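Local coordinates for protein CobC (Shigella flexneri 2a, PDB 6NRU) that probably removes the phosphate from adenosylcobalamin 5'-phosphate and from alpha-ribazole 5'-phosphate late in the making of vitamin B12, as a histidine phosphatase, at residues S49-L54 against Q142-I147; M4-I9 against I184-K189; V53-L58 against L148-Q153; Q178-A183 against N197-G202. All blocks are in the same frame, centred on the assembly; numbering follows the deposited sequence.

Contact 1: S49-L54 against Q142-I147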
loop_
_atom_site.group_PDB
_atom_site.type_symbol
_atom_site.label_atom_id
_atom_site.label_comp_id
_atom_site.label_asym_id
_atom_site.label_seq_id
_atom_site.Cartn_x
_atom_site.Cartn_y
_atom_site.Cartn_z
ATOM N N SER A 49 -5.134 12.714 15.504
ATOM C CA SER A 49 -6.383 13.306 15.031
ATOM C C SER A 49 -6.355 13.380 13.510
ATOM O O SER A 49 -5.949 14.381 12.916
ATOM C CB SER A 49 -6.591 14.682 15.648
ATOM O OG SER A 49 -5.367 15.392 15.722
ATOM N N PHE A 50 -6.798 12.302 12.871
ATOM C CA PHE A 50 -6.952 12.309 11.426
ATOM C C PHE A 50 -8.156 13.152 11.022
ATOM O O PHE A 50 -9.116 13.316 11.781
ATOM C CB PHE A 50 -7.123 10.887 10.891
ATOM C CG PHE A 50 -6.019 9.946 11.285
ATOM C CD1 PHE A 50 -4.819 9.935 10.594
ATOM C CD2 PHE A 50 -6.189 9.062 12.339
ATOM C CE1 PHE A 50 -3.809 9.067 10.953
ATOM C CE2 PHE A 50 -5.181 8.190 12.701
ATOM C CZ PHE A 50 -3.990 8.192 12.007
ATOM N N ASP A 51 -8.091 13.696 9.810
ATOM C CA ASP A 51 -9.216 14.393 9.207
ATOM C C ASP A 51 -9.581 13.826 7.845
ATOM O O ASP A 51 -10.504 14.343 7.203
ATOM C CB ASP A 51 -8.919 15.895 9.086
ATOM C CG ASP A 51 -7.508 16.177 8.615
ATOM O OD1 ASP A 51 -7.096 17.357 8.649
ATOM O OD2 ASP A 51 -6.812 15.222 8.210
ATOM N N LEU A 52 -8.895 12.779 7.392
ATOM C CA LEU A 52 -9.182 12.172 6.103
ATOM C C LEU A 52 -8.588 10.771 6.079
ATOM O O LEU A 52 -7.506 10.544 6.623
ATOM C CB LEU A 52 -8.615 13.011 4.952
ATOM C CG LEU A 52 -9.014 12.572 3.542
ATOM C CD1 LEU A 52 -10.529 12.634 3.363
ATOM C CD2 LEU A 52 -8.311 13.422 2.503
ATOM N N VAL A 53 -9.302 9.838 5.454
ATOM C CA VAL A 53 -8.818 8.476 5.261
ATOM C C VAL A 53 -8.965 8.133 3.785
ATOM O O VAL A 53 -10.065 8.220 3.230
ATOM C CB VAL A 53 -9.573 7.454 6.127
ATOM C CG1 VAL A 53 -9.080 6.049 5.820
ATOM C CG2 VAL A 53 -9.400 7.772 7.606
ATOM N N LEU A 54 -7.860 7.758 3.151
ATOM C CA LEU A 54 -7.853 7.290 1.772
ATOM C C LEU A 54 -7.451 5.824 1.768
ATOM O O LEU A 54 -6.429 5.455 2.356
ATOM C CB LEU A 54 -6.892 8.113 0.913
ATOM C CG LEU A 54 -6.978 9.633 1.069
ATOM C CD1 LEU A 54 -5.915 10.318 0.227
ATOM C CD2 LEU A 54 -8.362 10.135 0.695
ATOM N N GLN A 142 -5.462 19.705 -0.163
ATOM C CA GLN A 142 -4.582 20.675 0.481
ATOM C C GLN A 142 -5.137 21.226 1.790
ATOM O O GLN A 142 -4.373 21.817 2.561
ATOM C CB GLN A 142 -4.299 21.831 -0.474
ATOM C CG GLN A 142 -5.512 22.683 -0.773
ATOM C CD GLN A 142 -5.275 23.651 -1.912
ATOM O OE1 GLN A 142 -6.219 24.086 -2.574
ATOM N NE2 GLN A 142 -4.014 23.997 -2.146
ATOM N N HIS A 143 -6.426 21.054 2.064
ATOM C CA HIS A 143 -7.031 21.601 3.271
ATOM C C HIS A 143 -7.035 20.620 4.437
ATOM O O HIS A 143 -7.606 20.932 5.487
ATOM C CB HIS A 143 -8.460 22.061 2.973
ATOM C CG HIS A 143 -8.533 23.167 1.969
ATOM N ND1 HIS A 143 -9.675 23.450 1.251
ATOM C CD2 HIS A 143 -7.601 24.062 1.560
ATOM C CE1 HIS A 143 -9.444 24.469 0.443
ATOM N NE2 HIS A 143 -8.193 24.859 0.612
ATOM N N TYR A 144 -6.411 19.457 4.283
ATOM C CA TYR A 144 -6.326 18.463 5.339
ATOM C C TYR A 144 -4.912 18.432 5.906
ATOM O O TYR A 144 -3.941 18.771 5.223
ATOM C CB TYR A 144 -6.729 17.077 4.823
ATOM C CG TYR A 144 -8.150 17.024 4.306
ATOM C CD1 TYR A 144 -9.197 16.633 5.131
ATOM C CD2 TYR A 144 -8.446 17.378 2.996
ATOM C CE1 TYR A 144 -10.498 16.590 4.665
ATOM C CE2 TYR A 144 -9.743 17.340 2.522
ATOM C CZ TYR A 144 -10.765 16.944 3.358
ATOM O OH TYR A 144 -12.058 16.905 2.883
ATOM N N GLN A 145 -4.807 18.026 7.171
ATOM C CA GLN A 145 -3.545 18.049 7.899
ATOM C C GLN A 145 -2.978 16.669 8.189
ATOM O O GLN A 145 -1.760 16.488 8.132
ATOM C CB GLN A 145 -3.712 18.808 9.221
ATOM C CG GLN A 145 -3.735 20.325 9.070
ATOM C CD GLN A 145 -4.497 21.018 10.190
ATOM O OE1 GLN A 145 -5.224 21.985 9.958
ATOM N NE2 GLN A 145 -4.330 20.526 11.413
ATOM N N ASN A 146 -3.823 15.687 8.506
ATOM C CA ASN A 146 -3.374 14.341 8.870
ATOM C C ASN A 146 -4.209 13.326 8.097
ATOM O O ASN A 146 -5.258 12.879 8.568
ATOM C CB ASN A 146 -3.469 14.118 10.376
ATOM C CG ASN A 146 -2.487 14.973 11.151
ATOM O OD1 ASN A 146 -1.313 14.624 11.289
ATOM N ND2 ASN A 146 -2.962 16.105 11.659
ATOM N N ILE A 147 -3.728 12.956 6.917
ATOM C CA ILE A 147 -4.413 12.020 6.037
ATOM C C ILE A 147 -3.823 10.636 6.261
ATOM O O ILE A 147 -2.610 10.438 6.123
ATOM C CB ILE A 147 -4.286 12.444 4.566
ATOM C CG1 ILE A 147 -4.700 13.908 4.401
ATOM C CG2 ILE A 147 -5.109 11.531 3.675
ATOM C CD1 ILE A 147 -4.426 14.470 3.026
HETATM O O HOH W 1 -5.887 16.875 12.194
#

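Contact 2: M4-I9 against I184-K189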
loop_
_atom_site.group_PDB
_atom_site.type_symbol
_atom_site.label_atom_id
_atom_site.label_comp_id
_atom_site.label_asym_id
_atom_site.label_seq_id
_atom_site.Cartn_x
_atom_site.Cartn_y
_atom_site.Cartn_z
HETATM N N MSE A 4 1.075 19.179 4.995
HETATM C CA MSE A 4 0.278 18.014 5.352
HETATM C C MSE A 4 1.163 16.830 5.718
HETATM O O MSE A 4 2.346 16.799 5.380
HETATM C CB MSE A 4 -0.649 17.626 4.201
HETATM C CG MSE A 4 0.083 17.238 2.928
HETATM SE SE MSE A 4 -1.102 16.527 1.551
HETATM C CE MSE A 4 -2.338 18.022 1.415
ATOM N N ARG A 5 0.583 15.853 6.412
ATOM C CA ARG A 5 1.278 14.618 6.746
ATOM C C ARG A 5 0.443 13.426 6.305
ATOM O O ARG A 5 -0.746 13.340 6.630
ATOM C CB ARG A 5 1.565 14.512 8.242
ATOM C CG ARG A 5 2.033 13.126 8.648
ATOM C CD ARG A 5 2.440 13.081 10.096
ATOM N NE ARG A 5 3.780 13.613 10.308
ATOM C CZ ARG A 5 4.587 13.212 11.282
ATOM N NH1 ARG A 5 5.794 13.748 11.411
ATOM N NH2 ARG A 5 4.184 12.274 12.130
ATOM N N LEU A 6 1.070 12.508 5.578
ATOM C CA LEU A 6 0.441 11.259 5.171
ATOM C C LEU A 6 0.863 10.164 6.140
ATOM O O LEU A 6 2.057 9.872 6.269
ATOM C CB LEU A 6 0.831 10.890 3.741
ATOM C CG LEU A 6 0.808 12.048 2.739
ATOM C CD1 LEU A 6 1.285 11.585 1.377
ATOM C CD2 LEU A 6 -0.589 12.646 2.647
ATOM N N TRP A 7 -0.106 9.580 6.833
ATOM C CA TRP A 7 0.144 8.429 7.687
ATOM C C TRP A 7 -0.097 7.172 6.862
ATOM O O TRP A 7 -1.220 6.931 6.408
ATOM C CB TRP A 7 -0.753 8.460 8.923
ATOM C CG TRP A 7 -0.628 9.726 9.725
ATOM C CD1 TRP A 7 -1.152 10.949 9.416
ATOM C CD2 TRP A 7 0.070 9.893 10.966
ATOM N NE1 TRP A 7 -0.826 11.863 10.387
ATOM C CE2 TRP A 7 -0.077 11.240 11.351
ATOM C CE3 TRP A 7 0.805 9.032 11.790
ATOM C CZ2 TRP A 7 0.486 11.749 12.524
ATOM C CZ3 TRP A 7 1.360 9.539 12.952
ATOM C CH2 TRP A 7 1.198 10.884 13.307
ATOM N N LEU A 8 0.955 6.389 6.651
ATOM C CA LEU A 8 0.907 5.240 5.758
ATOM C C LEU A 8 0.749 3.961 6.565
ATOM O O LEU A 8 1.512 3.714 7.506
ATOM C CB LEU A 8 2.172 5.173 4.900
ATOM C CG LEU A 8 2.600 6.500 4.268
ATOM C CD1 LEU A 8 3.874 6.340 3.455
ATOM C CD2 LEU A 8 1.480 7.067 3.404
ATOM N N ILE A 9 -0.238 3.149 6.195
ATOM C CA ILE A 9 -0.469 1.847 6.811
ATOM C C ILE A 9 -0.682 0.829 5.700
ATOM O O ILE A 9 -1.582 0.993 4.868
ATOM C CB ILE A 9 -1.676 1.856 7.763
ATOM C CG1 ILE A 9 -1.346 2.618 9.045
ATOM C CG2 ILE A 9 -2.112 0.431 8.083
ATOM C CD1 ILE A 9 -2.423 2.509 10.106
ATOM N N ILE A 184 4.957 10.561 6.264
ATOM C CA ILE A 184 5.721 11.428 5.403
ATOM C C ILE A 184 5.104 12.823 5.353
ATOM O O ILE A 184 3.923 12.950 5.132
ATOM C CB ILE A 184 5.850 10.836 3.998
ATOM C CG1 ILE A 184 6.334 11.891 3.024
ATOM C CG2 ILE A 184 4.545 10.212 3.549
ATOM C CD1 ILE A 184 7.413 11.394 2.118
ATOM N N ASP A 185 5.915 13.864 5.530
ATOM C CA ASP A 185 5.432 15.237 5.522
ATOM C C ASP A 185 5.696 15.880 4.168
ATOM O O ASP A 185 6.758 15.681 3.572
ATOM C CB ASP A 185 6.109 16.060 6.620
ATOM C CG ASP A 185 5.352 16.018 7.932
ATOM O OD1 ASP A 185 4.202 16.506 7.974
ATOM O OD2 ASP A 185 5.909 15.497 8.922
ATOM N N ILE A 186 4.726 16.653 3.684
ATOM C CA ILE A 186 4.854 17.377 2.426
ATOM C C ILE A 186 4.517 18.838 2.672
ATOM O O ILE A 186 3.459 19.151 3.227
ATOM C CB ILE A 186 3.944 16.802 1.326
ATOM C CG1 ILE A 186 4.044 15.281 1.281
ATOM C CG2 ILE A 186 4.315 17.393 -0.018
ATOM C CD1 ILE A 186 3.048 14.648 0.339
ATOM N N ASN A 187 5.412 19.730 2.257
ATOM C CA ASN A 187 5.179 21.165 2.345
ATOM C C ASN A 187 5.764 21.807 1.100
ATOM O O ASN A 187 6.963 21.671 0.839
ATOM C CB ASN A 187 5.802 21.753 3.612
ATOM C CG ASN A 187 5.274 21.102 4.874
ATOM O OD1 ASN A 187 5.990 20.370 5.553
ATOM N ND2 ASN A 187 4.015 21.364 5.194
ATOM N N GLN A 188 4.914 22.494 0.336
ATOM C CA GLN A 188 5.292 23.048 -0.964
ATOM C C GLN A 188 5.863 21.955 -1.860
ATOM O O GLN A 188 6.848 22.152 -2.575
ATOM C CB GLN A 188 6.271 24.215 -0.815
ATOM C CG GLN A 188 5.670 25.426 -0.123
ATOM C CD GLN A 188 5.479 25.201 1.364
ATOM O OE1 GLN A 188 6.448 25.083 2.113
ATOM N NE2 GLN A 188 4.226 25.118 1.794
ATOM N N LYS A 189 5.236 20.780 -1.794
ATOM C CA LYS A 189 5.596 19.603 -2.576
ATOM C C LYS A 189 7.017 19.128 -2.299
ATOM O O LYS A 189 7.577 18.354 -3.080
ATOM C CB LYS A 189 5.383 19.849 -4.073
ATOM C CG LYS A 189 3.927 20.167 -4.406
ATOM C CD LYS A 189 3.782 21.011 -5.664
ATOM C CE LYS A 189 2.828 20.359 -6.651
ATOM N NZ LYS A 189 1.405 20.654 -6.318
HETATM O O HOH W 2 2.803 20.027 7.036
#

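Contact 3: V53-L58 against L148-Q153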
loop_
_atom_site.group_PDB
_atom_site.type_symbol
_atom_site.label_atom_id
_atom_site.label_comp_id
_atom_site.label_asym_id
_atom_site.label_seq_id
_atom_site.Cartn_x
_atom_site.Cartn_y
_atom_site.Cartn_z
ATOM N N VAL A 53 -9.302 9.838 5.454
ATOM C CA VAL A 53 -8.818 8.476 5.261
ATOM C C VAL A 53 -8.965 8.133 3.785
ATOM O O VAL A 53 -10.065 8.220 3.230
ATOM C CB VAL A 53 -9.573 7.454 6.127
ATOM C CG1 VAL A 53 -9.080 6.049 5.820
ATOM C CG2 VAL A 53 -9.400 7.772 7.606
ATOM N N LEU A 54 -7.860 7.758 3.151
ATOM C CA LEU A 54 -7.853 7.290 1.772
ATOM C C LEU A 54 -7.451 5.824 1.768
ATOM O O LEU A 54 -6.429 5.455 2.356
ATOM C CB LEU A 54 -6.892 8.113 0.913
ATOM C CG LEU A 54 -6.978 9.633 1.069
ATOM C CD1 LEU A 54 -5.915 10.318 0.227
ATOM C CD2 LEU A 54 -8.362 10.135 0.695
ATOM N N CYS A 55 -8.250 4.993 1.111
ATOM C CA CYS A 55 -8.096 3.550 1.188
ATOM C C CYS A 55 -8.197 2.941 -0.203
ATOM O O CYS A 55 -8.875 3.474 -1.085
ATOM C CB CYS A 55 -9.160 2.943 2.115
ATOM S SG CYS A 55 -9.008 1.180 2.409
ATOM N N SER A 56 -7.506 1.823 -0.394
ATOM C CA SER A 56 -7.625 1.102 -1.650
ATOM C C SER A 56 -8.966 0.377 -1.713
ATOM O O SER A 56 -9.642 0.174 -0.700
ATOM C CB SER A 56 -6.472 0.112 -1.815
ATOM O OG SER A 56 -6.862 -1.196 -1.444
ATOM N N GLU A 57 -9.352 -0.010 -2.932
ATOM C CA GLU A 57 -10.625 -0.700 -3.121
ATOM C C GLU A 57 -10.609 -2.099 -2.520
ATOM O O GLU A 57 -11.651 -2.586 -2.065
ATOM C CB GLU A 57 -10.968 -0.795 -4.608
ATOM C CG GLU A 57 -11.082 0.527 -5.330
ATOM C CD GLU A 57 -11.505 0.352 -6.775
ATOM O OE1 GLU A 57 -11.186 -0.701 -7.368
ATOM O OE2 GLU A 57 -12.165 1.261 -7.315
ATOM N N LEU A 58 -9.449 -2.757 -2.517
ATOM C CA LEU A 58 -9.380 -4.158 -2.127
ATOM C C LEU A 58 -9.763 -4.328 -0.663
ATOM O O LEU A 58 -9.343 -3.556 0.203
ATOM C CB LEU A 58 -7.980 -4.707 -2.389
ATOM C CG LEU A 58 -7.465 -4.472 -3.812
ATOM C CD1 LEU A 58 -6.143 -5.175 -4.018
ATOM C CD2 LEU A 58 -8.483 -4.941 -4.837
ATOM N N LEU A 148 -4.677 9.678 6.612
ATOM C CA LEU A 148 -4.267 8.289 6.765
ATOM C C LEU A 148 -4.491 7.549 5.454
ATOM O O LEU A 148 -5.576 7.630 4.867
ATOM C CB LEU A 148 -5.050 7.613 7.890
ATOM C CG LEU A 148 -4.941 6.088 7.940
ATOM C CD1 LEU A 148 -3.531 5.651 8.331
ATOM C CD2 LEU A 148 -5.977 5.503 8.883
ATOM N N ILE A 149 -3.470 6.828 5.000
ATOM C CA ILE A 149 -3.526 6.074 3.754
ATOM C C ILE A 149 -3.385 4.595 4.082
ATOM O O ILE A 149 -2.370 4.172 4.649
ATOM C CB ILE A 149 -2.437 6.521 2.768
ATOM C CG1 ILE A 149 -2.655 7.979 2.370
ATOM C CG2 ILE A 149 -2.425 5.616 1.544
ATOM C CD1 ILE A 149 -1.737 8.448 1.268
ATOM N N VAL A 150 -4.400 3.812 3.725
ATOM C CA VAL A 150 -4.398 2.365 3.915
ATOM C C VAL A 150 -4.273 1.731 2.537
ATOM O O VAL A 150 -5.194 1.822 1.714
ATOM C CB VAL A 150 -5.662 1.877 4.637
ATOM C CG1 VAL A 150 -5.533 0.404 4.989
ATOM C CG2 VAL A 150 -5.924 2.714 5.885
ATOM N N SER A 151 -3.137 1.085 2.280
ATOM C CA SER A 151 -2.876 0.536 0.957
ATOM C C SER A 151 -2.006 -0.714 1.034
ATOM O O SER A 151 -2.130 -1.510 1.972
ATOM C CB SER A 151 -2.216 1.589 0.064
ATOM O OG SER A 151 -2.235 1.189 -1.296
ATOM N N HIS A 152 -1.119 -0.884 0.056
ATOM C CA HIS A 152 -0.353 -2.108 -0.121
ATOM C C HIS A 152 1.133 -1.790 -0.189
ATOM O O HIS A 152 1.547 -0.630 -0.269
ATOM C CB HIS A 152 -0.800 -2.852 -1.385
ATOM C CG HIS A 152 -2.281 -3.031 -1.478
ATOM N ND1 HIS A 152 -2.922 -4.164 -1.026
ATOM C CD2 HIS A 152 -3.251 -2.216 -1.956
ATOM C CE1 HIS A 152 -4.222 -4.042 -1.227
ATOM N NE2 HIS A 152 -4.449 -2.869 -1.790
ATOM N N GLN A 153 1.936 -2.855 -0.167
ATOM C CA GLN A 153 3.386 -2.704 -0.097
ATOM C C GLN A 153 3.935 -2.000 -1.334
ATOM O O GLN A 153 4.746 -1.074 -1.226
ATOM C CB GLN A 153 4.035 -4.078 0.080
ATOM C CG GLN A 153 5.341 -4.058 0.849
ATOM C CD GLN A 153 6.445 -3.366 0.083
ATOM O OE1 GLN A 153 7.181 -2.548 0.636
ATOM N NE2 GLN A 153 6.560 -3.682 -1.204
#

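Contact 4: Q178-A183 against N197-G202. With SO4 (sulfate ion), chain M.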
loop_
_atom_site.group_PDB
_atom_site.type_symbol
_atom_site.label_atom_id
_atom_site.label_comp_id
_atom_site.label_asym_id
_atom_site.label_seq_id
_atom_site.Cartn_x
_atom_site.Cartn_y
_atom_site.Cartn_z
ATOM N N GLN A 178 4.036 -4.941 7.646
ATOM C CA GLN A 178 2.714 -5.172 8.204
ATOM C C GLN A 178 2.757 -5.052 9.721
ATOM O O GLN A 178 3.749 -5.402 10.365
ATOM C CB GLN A 178 2.187 -6.547 7.790
ATOM C CG GLN A 178 1.900 -6.659 6.296
ATOM C CD GLN A 178 1.538 -8.066 5.866
ATOM O OE1 GLN A 178 2.124 -9.043 6.336
ATOM N NE2 GLN A 178 0.575 -8.178 4.956
ATOM N N GLY A 179 1.669 -4.542 10.290
ATOM C CA GLY A 179 1.633 -4.249 11.705
ATOM C C GLY A 179 2.369 -2.992 12.104
ATOM O O GLY A 179 2.529 -2.741 13.305
ATOM N N CYS A 180 2.825 -2.200 11.138
ATOM C CA CYS A 180 3.567 -0.974 11.372
ATOM C C CYS A 180 2.856 0.195 10.707
ATOM O O CYS A 180 1.909 0.024 9.937
ATOM C CB CYS A 180 4.998 -1.079 10.831
ATOM S SG CYS A 180 5.974 -2.458 11.464
ATOM N N TRP A 181 3.339 1.398 11.007
ATOM C CA TRP A 181 2.832 2.611 10.387
ATOM C C TRP A 181 4.001 3.527 10.051
ATOM O O TRP A 181 5.036 3.514 10.726
ATOM C CB TRP A 181 1.828 3.333 11.296
ATOM C CG TRP A 181 2.411 3.761 12.607
ATOM C CD1 TRP A 181 2.453 3.035 13.764
ATOM C CD2 TRP A 181 3.044 5.015 12.897
ATOM N NE1 TRP A 181 3.072 3.761 14.754
ATOM C CE2 TRP A 181 3.443 4.979 14.249
ATOM C CE3 TRP A 181 3.309 6.165 12.146
ATOM C CZ2 TRP A 181 4.093 6.046 14.863
ATOM C CZ3 TRP A 181 3.954 7.224 12.759
ATOM C CH2 TRP A 181 4.339 7.157 14.105
ATOM N N SER A 182 3.827 4.314 8.992
ATOM C CA SER A 182 4.826 5.269 8.539
ATOM C C SER A 182 4.169 6.628 8.336
ATOM O O SER A 182 2.944 6.740 8.241
ATOM C CB SER A 182 5.489 4.810 7.237
ATOM O OG SER A 182 5.912 3.465 7.335
ATOM N N ALA A 183 4.999 7.667 8.263
ATOM C CA ALA A 183 4.494 9.014 8.049
ATOM C C ALA A 183 5.489 9.810 7.216
ATOM O O ALA A 183 6.702 9.720 7.429
ATOM C CB ALA A 183 4.219 9.729 9.377
ATOM N N ASN A 197 7.883 2.319 9.387
ATOM C CA ASN A 197 7.697 1.005 10.001
ATOM C C ASN A 197 7.843 1.070 11.521
ATOM O O ASN A 197 8.630 0.345 12.130
ATOM C CB ASN A 197 8.661 -0.017 9.395
ATOM C CG ASN A 197 8.410 -0.241 7.922
ATOM O OD1 ASN A 197 7.265 -0.266 7.479
ATOM N ND2 ASN A 197 9.480 -0.402 7.154
ATOM N N SER A 198 7.057 1.950 12.126
ATOM C CA SER A 198 7.046 2.081 13.572
ATOM C C SER A 198 5.977 1.190 14.187
ATOM O O SER A 198 4.927 0.936 13.590
ATOM C CB SER A 198 6.803 3.531 13.987
ATOM O OG SER A 198 6.570 3.623 15.381
ATOM N N ARG A 199 6.264 0.705 15.394
ATOM C CA ARG A 199 5.281 0.018 16.221
ATOM C C ARG A 199 5.054 0.753 17.536
ATOM O O ARG A 199 4.542 0.164 18.492
ATOM C CB ARG A 199 5.710 -1.425 16.488
ATOM C CG ARG A 199 5.568 -2.338 15.289
ATOM C CD ARG A 199 6.275 -3.660 15.517
ATOM N NE ARG A 199 6.674 -4.273 14.255
ATOM C CZ ARG A 199 5.913 -5.113 13.561
ATOM N NH1 ARG A 199 4.707 -5.442 14.009
ATOM N NH2 ARG A 199 6.354 -5.621 12.418
ATOM N N ALA A 200 5.434 2.024 17.602
ATOM C CA ALA A 200 5.234 2.838 18.787
ATOM C C ALA A 200 3.930 3.622 18.684
ATOM O O ALA A 200 3.285 3.678 17.634
ATOM C CB ALA A 200 6.412 3.790 18.986
ATOM N N ILE A 201 3.539 4.232 19.803
ATOM C CA ILE A 201 2.359 5.086 19.815
ATOM C C ILE A 201 2.638 6.325 18.978
ATOM O O ILE A 201 3.667 6.991 19.150
ATOM C CB ILE A 201 1.974 5.457 21.255
ATOM C CG1 ILE A 201 1.529 4.216 22.024
ATOM C CG2 ILE A 201 0.872 6.505 21.265
ATOM C CD1 ILE A 201 1.122 4.500 23.452
ATOM N N GLY A 202 1.731 6.631 18.056
ATOM C CA GLY A 202 1.910 7.798 17.219
ATOM C C GLY A 202 1.799 9.087 18.011
ATOM O O GLY A 202 1.145 9.158 19.051
HETATM S S SO4 M . 2.949 -8.904 14.451
HETATM O O1 SO4 M . 2.902 -7.706 13.617
HETATM O O2 SO4 M . 3.310 -10.052 13.626
HETATM O O3 SO4 M . 3.951 -8.731 15.498
HETATM O O4 SO4 M . 1.643 -9.138 15.061
HETATM O O HOH W 3 4.643 1.050 7.642
#

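Contact 1: S49-L54 against Q142-I147
Two neighbouring parallel strands of the central sheet of the histidine phosphatase fold, 52-55 and 146-151, meet near their N-terminal ends, and the carboxylate of D51 joins the loops that lead into them. CG of D51 sits in the crowded position between the backbone N and the carbonyl carbon (chi1 42°), which turns both oxygens toward the start of strand 146-151. OD1 of D51 accepts a nearly straight bond from N of Q145 at 2.8 Å, and OD2 takes N of N146 at 3.0 Å, each on its syn lone pair, so the group grips two successive amides. The backbone N of D51 answers with a bond to O of N146, which it meets from above the carbonyl plane. L52, with CG anti to its backbone N (chi1 -172°), crosses Y144 at about a right angle and sets CD2 over the centre of the phenol ring, 4.0 Å from its centroid. The same methyl lies 3.9 Å from CG2 of I147, whose side chain runs alongside that of L52. OD1 of N146 accepts from NE1 of W7, while a water accepts from ND2 of N146 and donates to O of S49 at 2.6 Å.

Contact 2: M4-I9 against I184-K189
R5 and D185 form a salt bridge across a non-hydrogen-bonded pair of antiparallel strands, 5-10 and 181-187. The grip is side-on but converges on one atom: NH1 of R5 lies 3.0 Å from OD2 of D185 and NE of R5 3.2 Å from the same oxygen. OD2 stays in the guanidinium plane and receives NH1 on its syn lone pair, whereas NE comes from above the carboxylate, since the two planes stand 51° apart. The arginine chain leaves the backbone extended (chi1 169°) and bends at chi3 (-80°), which turns NE and NH1 back to the aspartate and lays CD against one face of the W7 ring. On the other face of the sheet L6 and I184 lie side by side, CB to CG2 at 3.8 Å. CD1 of L6 also meets CD1 of I186, and CD1 of L8 touches CG2 of I184; helix 153-163 covers this apolar row through L159, I160 and L163.

Backbone bonds hold the register: N of L6 to O of I184 (2.9 Å) and its reciprocal, then N of I186 to O of selenomethionine M4 and N of M4 back to O of I186. A water accepts from N of M4 and ND2 of N187. The side chains of R5 and D185 also touch R194 of strand 190-198. Two R5 nitrogens converging on OD2 would be expected to favour the ionised carboxylate.

Contact 3: V53-L58 against L148-Q153
Strands 53-55 and 148-151 run parallel, 14° apart, with N of L54 bonded to O of L148, N of V150 to O of L54 and N of S56 to O of V150, all nearly along the C=O axes. V53, C55, L148 and V150 share one face of the sheet, where SG of C55, anti to its backbone N, comes 4.1 Å from CB of V150. L54 and I149 occupy the other. Past the strand ends the contact turns polar. CG of H152 lies anti to its carbonyl carbon (chi1 -50°), which brings the imidazole to the serine: NE2 of H152 and OG of S56 share a hydrogen bond of 3.0 Å at the ring edge. OG of S56 also takes a weak bond from N of L58, which ties the serine to the start of helix 59-69. L58 crosses the histidine at about a right angle, CD1 lying 3.6 Å from CE1 of H152. H152 is about 3 Å, side chain to side chain, from both H11, the likely phosphohistidine, and E84, the likely proton donor/acceptor. A histidine at the C-terminal end of a central parallel strand, beside the probable phosphohistidine, is the hallmark of the histidine phosphatase active site.

Contact 4: Q178-A183 against N197-G202
A G1 beta bulge ends the pairing of strands 181-187 and 190-198, where the chain turns a corner at N197: N197, with positive phi (58°), and S198 both face W181. N of S198 bonds O of W181 at 2.9 Å, and N of W181 returns to a lone pair of O of S198. N of N197 donates to OG of S182 at 3.1 Å, and a water links that hydroxyl to OD1 of N197, which also accepts from N of D177, while ND2 donates to O of R175. W181 adopts the crowded first torsion (chi1 61°), which carries its indole against residues S198-G202. CB of S198 rides over the five-membered ring, and NE1 of W181 donates in the ring plane to O of A200 (2.9 Å). OG of S198 accepts from N of A200 at 3.0 Å in an ST turn. The extended R199 lays one guanidinium face on SG of C180, 3.3 Å from NH2, with NH2 weakly bonded to O of Q178. NH1 of R199 donates at 2.9 Å to O1 of a sulfate also held by R33 and Q37. This ion, probably from the crystallisation liquor, is consistent with a locally positive surface near R199 and R33.

In the fold
Strand 5-10, at the N terminus, waits for nearly the whole chain before contact 2 pairs it with strand 181-187. Within that long loop, strand 52-55 is joined by strand 146-151 in contacts 1 and 3, two overlapping lengths of one parallel pairing that share V53 and L54; the chain between them supplies several helices and strand 76-78. Strand 146-151 also borders strand 5-10, so contacts 1, 2 and 3 are continuous across the sheet. Contact 4 closes the final short hairpin and crosses contact 2 along the chain, both using strand 181-187. Contact 3 ends at the probable catalytic site, contact 1 at the opposite end of the same strands.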